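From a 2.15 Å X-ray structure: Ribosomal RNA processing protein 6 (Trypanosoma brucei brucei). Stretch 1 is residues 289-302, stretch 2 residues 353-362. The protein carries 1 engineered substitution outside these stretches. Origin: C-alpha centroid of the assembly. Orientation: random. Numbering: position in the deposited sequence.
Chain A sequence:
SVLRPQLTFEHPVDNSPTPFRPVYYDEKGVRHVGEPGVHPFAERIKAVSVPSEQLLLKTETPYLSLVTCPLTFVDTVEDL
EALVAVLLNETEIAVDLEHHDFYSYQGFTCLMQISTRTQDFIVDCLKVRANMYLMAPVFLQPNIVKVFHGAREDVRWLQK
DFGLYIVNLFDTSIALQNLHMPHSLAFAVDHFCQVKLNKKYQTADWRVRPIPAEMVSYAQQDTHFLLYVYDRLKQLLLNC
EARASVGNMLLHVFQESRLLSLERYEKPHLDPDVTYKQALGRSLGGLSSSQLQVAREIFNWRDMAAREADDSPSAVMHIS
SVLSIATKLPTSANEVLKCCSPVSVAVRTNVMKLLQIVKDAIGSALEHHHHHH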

ATOM      1  N   SER A 289      31.676  17.713  13.336  1.00 27.34           N
ATOM      2  CA  SER A 289      30.409  18.394  13.625  1.00 28.40           C
ATOM      3  C   SER A 289      29.849  19.110  12.402  1.00 33.45           C
ATOM      4  O   SER A 289      28.633  19.162  12.236  1.00 34.72           O
ATOM      5  CB  SER A 289      30.543  19.350  14.812  1.00 31.81           C
ATOM      6  OG  SER A 289      31.546  20.330  14.606  1.00 35.46           O
ATOM      7  N   SER A 290      30.720  19.623  11.517  1.00 29.60           N
ATOM      8  CA  SER A 290      30.235  20.320  10.330  1.00 29.74           C
ATOM      9  C   SER A 290      29.719  19.352   9.270  1.00 34.46           C
ATOM     10  O   SER A 290      28.821  19.714   8.511  1.00 35.24           O
ATOM     11  CB  SER A 290      31.304  21.244   9.766  1.00 31.94           C
ATOM     12  OG  SER A 290      32.428  20.477   9.376  1.00 42.54           O
ATOM     13  N   GLN A 291      30.251  18.119   9.243  1.00 29.72           N
ATOM     14  CA  GLN A 291      29.817  17.080   8.305  1.00 28.96           C
ATOM     15  C   GLN A 291      28.484  16.514   8.773  1.00 35.43           C
ATOM     16  O   GLN A 291      27.650  16.147   7.951  1.00 37.57           O
ATOM     17  CB  GLN A 291      30.878  15.978   8.192  1.00 29.29           C
ATOM     18  CG  GLN A 291      32.157  16.472   7.498  1.00 22.35           C
ATOM     19  CD  GLN A 291      33.254  15.459   7.531  1.00 34.79           C
ATOM     20  OE1 GLN A 291      33.652  14.962   8.586  1.00 35.97           O
ATOM     21  NE2 GLN A 291      33.841  15.211   6.387  1.00 24.82           N
ATOM     22  N   LEU A 292      28.275  16.476  10.096  1.00 32.29           N
ATOM     23  CA  LEU A 292      27.029  16.024  10.708  1.00 32.75           C
ATOM     24  C   LEU A 292      25.916  17.031  10.428  1.00 36.20           C
ATOM     25  O   LEU A 292      24.784  16.628  10.156  1.00 36.35           O
ATOM     26  CB  LEU A 292      27.200  15.794  12.225  1.00 33.14           C
ATOM     27  CG  LEU A 292      27.982  14.539  12.642  1.00 38.18           C
ATOM     28  CD1 LEU A 292      28.306  14.556  14.133  1.00 39.17           C
ATOM     29  CD2 LEU A 292      27.246  13.260  12.262  1.00 39.89           C
ATOM     30  N   GLN A 293      26.239  18.336  10.489  1.00 32.69           N
ATOM     31  CA  GLN A 293      25.290  19.424  10.198  1.00 33.56           C
ATOM     32  C   GLN A 293      24.863  19.338   8.733  1.00 36.09           C
ATOM     33  O   GLN A 293      23.669  19.463   8.435  1.00 36.48           O
ATOM     34  CB  GLN A 293      25.909  20.799  10.527  1.00 35.31           C
ATOM     35  CG  GLN A 293      25.019  22.009  10.232  1.00 53.58           C
ATOM     36  CD  GLN A 293      25.753  23.329  10.397  1.00 64.07           C
ATOM     37  OE1 GLN A 293      26.535  23.538  11.335  1.00 61.08           O
ATOM     38  NE2 GLN A 293      25.486  24.267   9.509  1.00 47.88           N
ATOM     39  N   VAL A 294      25.837  19.098   7.834  1.00 30.61           N
ATOM     40  CA  VAL A 294      25.591  18.938   6.403  1.00 30.13           C
ATOM     41  C   VAL A 294      24.738  17.682   6.137  1.00 33.41           C
ATOM     42  O   VAL A 294      23.808  17.758   5.344  1.00 34.36           O
ATOM     43  CB  VAL A 294      26.883  19.000   5.541  1.00 33.02           C
ATOM     44  CG1 VAL A 294      26.605  18.610   4.087  1.00 31.83           C
ATOM     45  CG2 VAL A 294      27.478  20.399   5.589  1.00 33.27           C
ATOM     46  N   ALA A 295      25.020  16.563   6.821  1.00 28.55           N
ATOM     47  CA  ALA A 295      24.221  15.331   6.670  1.00 29.14           C
ATOM     48  C   ALA A 295      22.731  15.607   6.942  1.00 31.52           C
ATOM     49  O   ALA A 295      21.901  15.268   6.113  1.00 29.42           O
ATOM     50  CB  ALA A 295      24.727  14.238   7.616  1.00 29.81           C
ATOM     51  N   ARG A 296      22.424  16.293   8.066  1.00 29.72           N
ATOM     52  CA  ARG A 296      21.077  16.618   8.521  1.00 30.86           C
ATOM     53  C   ARG A 296      20.338  17.547   7.573  1.00 35.90           C
ATOM     54  O   ARG A 296      19.179  17.270   7.227  1.00 36.51           O
ATOM     55  CB  ARG A 296      21.123  17.196   9.946  1.00 33.15           C
ATOM     56  CG  ARG A 296      19.763  17.690  10.485  1.00 40.53           C
ATOM     57  CD  ARG A 296      19.866  18.194  11.915  1.00 46.83           C
ATOM     58  NE  ARG A 296      18.662  18.922  12.324  1.00 56.76           N
ATOM     59  CZ  ARG A 296      18.397  19.284  13.577  1.00 74.74           C
ATOM     60  NH1 ARG A 296      19.238  18.977  14.559  1.00 72.71           N
ATOM     61  NH2 ARG A 296      17.277  19.940  13.862  1.00 46.03           N
ATOM     62  N   GLU A 297      21.001  18.645   7.162  1.00 32.68           N
ATOM     63  CA  GLU A 297      20.426  19.663   6.272  1.00 32.34           C
ATOM     64  C   GLU A 297      20.170  19.127   4.856  1.00 33.69           C
ATOM     65  O   GLU A 297      19.131  19.445   4.291  1.00 33.66           O
ATOM     66  CB  GLU A 297      21.263  20.951   6.257  1.00 34.12           C
ATOM     67  CG  GLU A 297      21.351  21.698   7.582  1.00 48.18           C
ATOM     68  CD  GLU A 297      20.083  22.372   8.068  1.00 81.66           C
ATOM     69  OE1 GLU A 297      19.440  23.090   7.269  1.00 88.81           O
ATOM     70  OE2 GLU A 297      19.749  22.208   9.265  1.00 81.18           O
ATOM     71  N   ILE A 298      21.096  18.313   4.291  1.00 28.76           N
ATOM     72  CA  ILE A 298      20.887  17.687   2.976  1.00 29.52           C
ATOM     73  C   ILE A 298      19.680  16.716   3.064  1.00 36.90           C
ATOM     74  O   ILE A 298      18.817  16.725   2.190  1.00 37.16           O
ATOM     75  CB  ILE A 298      22.149  16.964   2.430  1.00 32.26           C
ATOM     76  CG1 ILE A 298      23.313  17.963   2.096  1.00 31.69           C
ATOM     77  CG2 ILE A 298      21.798  16.057   1.223  1.00 33.15           C
ATOM     78  CD1 ILE A 298      23.084  18.967   0.882  1.00 36.96           C
ATOM     79  N   PHE A 299      19.612  15.927   4.145  1.00 35.29           N
ATOM     80  CA  PHE A 299      18.526  14.991   4.364  1.00 35.97           C
ATOM     81  C   PHE A 299      17.185  15.714   4.501  1.00 39.54           C
ATOM     82  O   PHE A 299      16.193  15.260   3.939  1.00 39.32           O
ATOM     83  CB  PHE A 299      18.810  14.060   5.565  1.00 38.37           C
ATOM     84  CG  PHE A 299      17.834  12.902   5.626  1.00 41.36           C
ATOM     85  CD1 PHE A 299      16.587  13.048   6.235  1.00 45.61           C
ATOM     86  CD2 PHE A 299      18.126  11.694   5.005  1.00 43.67           C
ATOM     87  CE1 PHE A 299      15.664  11.992   6.244  1.00 47.24           C
ATOM     88  CE2 PHE A 299      17.212  10.634   5.040  1.00 47.04           C
ATOM     89  CZ  PHE A 299      15.985  10.792   5.650  1.00 45.44           C
ATOM     90  N   ASN A 300      17.155  16.834   5.230  1.00 37.45           N
ATOM     91  CA  ASN A 300      15.919  17.606   5.410  1.00 37.48           C
ATOM     92  C   ASN A 300      15.509  18.297   4.140  1.00 38.12           C
ATOM     93  O   ASN A 300      14.319  18.338   3.848  1.00 37.13           O
ATOM     94  CB  ASN A 300      16.005  18.557   6.599  1.00 37.54           C
ATOM     95  CG  ASN A 300      15.959  17.793   7.887  1.00 49.41           C
ATOM     96  OD1 ASN A 300      15.729  16.579   7.900  1.00 53.64           O
ATOM     97  ND2 ASN A 300      16.167  18.469   8.992  1.00 34.57           N
ATOM     98  N   TRP A 301      16.499  18.766   3.346  1.00 33.06           N
ATOM     99  CA  TRP A 301      16.239  19.345   2.036  1.00 32.22           C
ATOM    100  C   TRP A 301      15.667  18.241   1.098  1.00 34.72           C
ATOM    101  O   TRP A 301      14.720  18.498   0.344  1.00 35.22           O
ATOM    102  CB  TRP A 301      17.518  19.939   1.421  1.00 30.76           C
ATOM    103  CG  TRP A 301      17.259  20.456   0.043  1.00 32.12           C
ATOM    104  CD1 TRP A 301      16.737  21.672  -0.280  1.00 35.60           C
ATOM    105  CD2 TRP A 301      17.291  19.695  -1.177  1.00 31.61           C
ATOM    106  NE1 TRP A 301      16.470  21.728  -1.627  1.00 35.01           N
ATOM    107  CE2 TRP A 301      16.809  20.533  -2.204  1.00 36.02           C
ATOM    108  CE3 TRP A 301      17.703  18.391  -1.507  1.00 32.69           C
ATOM    109  CZ2 TRP A 301      16.758  20.126  -3.544  1.00 35.53           C
ATOM    110  CZ3 TRP A 301      17.637  17.979  -2.831  1.00 34.37           C
ATOM    111  CH2 TRP A 301      17.178  18.844  -3.834  1.00 35.50           C
ATOM    112  N   ARG A 302      16.266  17.038   1.132  1.00 29.10           N
ATOM    113  CA  ARG A 302      15.877  15.911   0.282  1.00 29.17           C
ATOM    114  C   ARG A 302      14.431  15.531   0.510  1.00 34.05           C
ATOM    115  O   ARG A 302      13.729  15.233  -0.456  1.00 34.02           O
ATOM    116  CB  ARG A 302      16.843  14.710   0.436  1.00 27.85           C
ATOM    117  CG  ARG A 302      16.620  13.608  -0.592  1.00 31.65           C
ATOM    118  CD  ARG A 302      17.467  12.382  -0.318  1.00 39.87           C
ATOM    119  NE  ARG A 302      17.012  11.699   0.879  1.00 43.93           N
ATOM    120  CZ  ARG A 302      16.923  10.386   1.009  1.00 48.33           C
ATOM    121  NH1 ARG A 302      17.291   9.589   0.018  1.00 33.74           N
ATOM    122  NH2 ARG A 302      16.464   9.859   2.126  1.00 31.32           N
ATOM    123  N   LYS A 353      21.219  25.478  -4.262  1.00 39.64           N
ATOM    124  CA  LYS A 353      20.673  25.365  -2.904  1.00 39.04           C
ATOM    125  C   LYS A 353      21.490  24.318  -2.109  1.00 40.17           C
ATOM    126  O   LYS A 353      21.820  24.559  -0.946  1.00 38.93           O
ATOM    127  CB  LYS A 353      19.171  24.980  -2.953  1.00 41.09           C
ATOM    128  CG  LYS A 353      18.475  24.975  -1.593  1.00 62.83           C
ATOM    129  CD  LYS A 353      17.197  25.819  -1.582  1.00 79.03           C
ATOM    130  CE  LYS A 353      15.971  25.098  -2.109  1.00 89.69           C
ATOM    131  NZ  LYS A 353      14.757  25.953  -2.035  1.00 99.16           N
ATOM    132  N   LEU A 354      21.810  23.155  -2.738  1.00 35.65           N
ATOM    133  CA  LEU A 354      22.615  22.097  -2.104  1.00 34.01           C
ATOM    134  C   LEU A 354      24.011  22.636  -1.820  1.00 37.26           C
ATOM    135  O   LEU A 354      24.562  22.405  -0.742  1.00 37.40           O
ATOM    136  CB  LEU A 354      22.711  20.850  -2.994  1.00 33.73           C
ATOM    137  CG  LEU A 354      21.436  20.084  -3.263  1.00 37.39           C
ATOM    138  CD1 LEU A 354      21.652  19.063  -4.360  1.00 38.14           C
ATOM    139  CD2 LEU A 354      20.970  19.371  -2.030  1.00 38.26           C
ATOM    140  N   LEU A 355      24.552  23.396  -2.774  1.00 33.34           N
ATOM    141  CA  LEU A 355      25.844  24.068  -2.681  1.00 33.39           C
ATOM    142  C   LEU A 355      25.831  25.135  -1.567  1.00 36.54           C
ATOM    143  O   LEU A 355      26.828  25.286  -0.867  1.00 35.54           O
ATOM    144  CB  LEU A 355      26.188  24.687  -4.047  1.00 34.56           C
ATOM    145  CG  LEU A 355      27.535  25.376  -4.211  1.00 39.26           C
ATOM    146  CD1 LEU A 355      28.670  24.479  -3.771  1.00 37.73           C
ATOM    147  CD2 LEU A 355      27.734  25.838  -5.641  1.00 40.82           C
ATOM    148  N   GLN A 356      24.697  25.827  -1.366  1.00 33.32           N
ATOM    149  CA  GLN A 356      24.595  26.836  -0.301  1.00 33.77           C
ATOM    150  C   GLN A 356      24.636  26.176   1.086  1.00 35.98           C
ATOM    151  O   GLN A 356      25.270  26.715   2.011  1.00 34.92           O
ATOM    152  CB  GLN A 356      23.328  27.708  -0.473  1.00 35.90           C
ATOM    153  CG  GLN A 356      23.436  29.075   0.217  1.00 39.50           C
ATOM    154  CD  GLN A 356      24.741  29.783  -0.066  1.00 59.17           C
ATOM    155  OE1 GLN A 356      25.099  30.091  -1.220  1.00 57.24           O
ATOM    156  NE2 GLN A 356      25.495  30.028   0.987  1.00 48.33           N
ATOM    157  N   ILE A 357      23.980  24.991   1.210  1.00 31.79           N
ATOM    158  CA  ILE A 357      23.940  24.172   2.433  1.00 31.28           C
ATOM    159  C   ILE A 357      25.368  23.865   2.884  1.00 34.37           C
ATOM    160  O   ILE A 357      25.694  24.065   4.049  1.00 35.06           O
ATOM    161  CB  ILE A 357      23.075  22.878   2.255  1.00 32.94           C
ATOM    162  CG1 ILE A 357      21.563  23.220   2.250  1.00 33.60           C
ATOM    163  CG2 ILE A 357      23.407  21.813   3.334  1.00 31.92           C
ATOM    164  CD1 ILE A 357      20.604  22.086   1.702  1.00 27.26           C
ATOM    165  N   VAL A 358      26.209  23.408   1.950  1.00 30.16           N
ATOM    166  CA  VAL A 358      27.612  23.078   2.184  1.00 29.77           C
ATOM    167  C   VAL A 358      28.414  24.329   2.550  1.00 36.21           C
ATOM    168  O   VAL A 358      29.220  24.277   3.481  1.00 34.91           O
ATOM    169  CB  VAL A 358      28.239  22.340   0.970  1.00 32.12           C
ATOM    170  CG1 VAL A 358      29.726  22.041   1.218  1.00 30.91           C
ATOM    171  CG2 VAL A 358      27.472  21.057   0.654  1.00 30.76           C
ATOM    172  N   LYS A 359      28.221  25.431   1.791  1.00 35.88           N
ATOM    173  CA  LYS A 359      28.923  26.701   1.996  1.00 37.72           C
ATOM    174  C   LYS A 359      28.677  27.289   3.376  1.00 45.30           C
ATOM    175  O   LYS A 359      29.618  27.778   3.987  1.00 47.13           O
ATOM    176  CB  LYS A 359      28.566  27.718   0.904  1.00 41.54           C
ATOM    177  CG  LYS A 359      29.277  27.485  -0.415  1.00 54.11           C
ATOM    178  CD  LYS A 359      28.673  28.333  -1.510  1.00 63.87           C
ATOM    179  CE  LYS A 359      29.365  28.118  -2.826  1.00 77.32           C
ATOM    180  NZ  LYS A 359      28.638  28.780  -3.936  1.00 91.94           N
ATOM    181  N   ASP A 360      27.443  27.204   3.892  1.00 44.52           N
ATOM    182  CA  ASP A 360      27.096  27.732   5.223  1.00 45.58           C
ATOM    183  C   ASP A 360      27.700  26.919   6.383  1.00 49.85           C
ATOM    184  O   ASP A 360      27.731  27.397   7.527  1.00 50.54           O
ATOM    185  CB  ASP A 360      25.566  27.883   5.373  1.00 48.06           C
ATOM    186  CG  ASP A 360      24.907  28.838   4.384  1.00 58.90           C
ATOM    187  OD1 ASP A 360      25.627  29.637   3.755  1.00 60.70           O
ATOM    188  OD2 ASP A 360      23.672  28.790   4.251  1.00 68.06           O
ATOM    189  N   ALA A 361      28.226  25.716   6.082  1.00 45.66           N
ATOM    190  CA  ALA A 361      28.836  24.839   7.081  1.00 44.70           C
ATOM    191  C   ALA A 361      30.376  24.773   7.059  1.00 48.38           C
ATOM    192  O   ALA A 361      30.962  24.411   8.080  1.00 48.76           O
ATOM    193  CB  ALA A 361      28.252  23.448   6.973  1.00 44.53           C
ATOM    194  N   ILE A 362      31.039  25.117   5.947  1.00 44.85           N
ATOM    195  CA  ILE A 362      32.512  25.036   5.926  1.00 44.93           C
ATOM    196  C   ILE A 362      33.144  26.213   6.732  1.00 50.40           C
ATOM    197  O   ILE A 362      32.478  27.222   6.995  1.00 50.52           O
ATOM    198  CB  ILE A 362      33.152  24.822   4.523  1.00 47.95           C
ATOM    199  CG1 ILE A 362      33.083  26.067   3.643  1.00 50.22           C
ATOM    200  CG2 ILE A 362      32.560  23.591   3.811  1.00 47.31           C
ATOM    201  CD1 ILE A 362      34.332  26.229   2.749  1.00 60.47           C
TER
HETATM  202  O   HOH W   1      24.502  23.929   6.579  1.00 45.33           O

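How do the two stretches lie against each other? Helix 289-302 and helix 353-359 run roughly antiparallel, their N-to-C directions 154° apart and their axes 9.8 Å apart at closest approach. Ser290 therefore falls opposite Ala361, Val294 opposite Val358 and Ile298 opposite Leu354. The CA atoms of Ser290 and Ala361 are 5.7 Å apart and those of Ile298 and Leu354 are 6.9 Å apart, so the backbones are closer where small residues meet. Together the surfaces bury 558 Å², and no direct hydrogen bond crosses between them.

What fills the space between the helices? Mostly aliphatic side chains, which can pack closely without leaving polar groups unsatisfied. Ile357 points toward the first helix and nestles among three residues: its CG2 lies 3.7 Å from Glu297 CB and 3.8 Å from Ile298 CD1, while its CD1 reaches 3.8 Å from Trp301 CB. Glu297 thus contributes the carbon base of its side chain to an apolar contact. Ile298 leaves its backbone sideways, but its m, m rotamer brings the end nearer, with CD1 3.6 Å from Leu354 CD2. Farther along, Val294 CG2 touches Ala361 CB at 3.4 Å, and Val294 CG1 meets Val358 CG2 more loosely at 4.3 Å. The single methyl of Ala361 suits this narrow end, where Ser290 CB also approaches Ala361 O, at 3.6 Å.

What does the tryptophan add? Trp301 offers a broad, flat surface, and it shares with Ile357 the largest area covered by the opposing stretch. Leu354 CD2 sits over one face of the indole, 3.8 Å from the centroid of the six-membered ring and 24° off its normal, a CH-pi contact; the same methyl is 3.5 Å from Trp301 CE3. Leu354 CD2 is thereby held between the ring and Ile298. At the ring edge, Lys353 CE comes within 3.4 Å of Trp301 NE1, so the methylenes of this exposed lysine pack along the rim of the indole, beside NE1.

Is there any polar link? One is made through water. Gln293 extends with chi1 and chi2 both t, and its NE2 donates to water 1 at 3.1 Å; the water in turn donates to Ile357 O at 2.8 Å. A long side chain ending in an amide suits this exposed place, since NE2 can donate to the water while also packing 3.8 Å from Ala361 CB. The bridge supplements an interface that otherwise rests on close apolar packing.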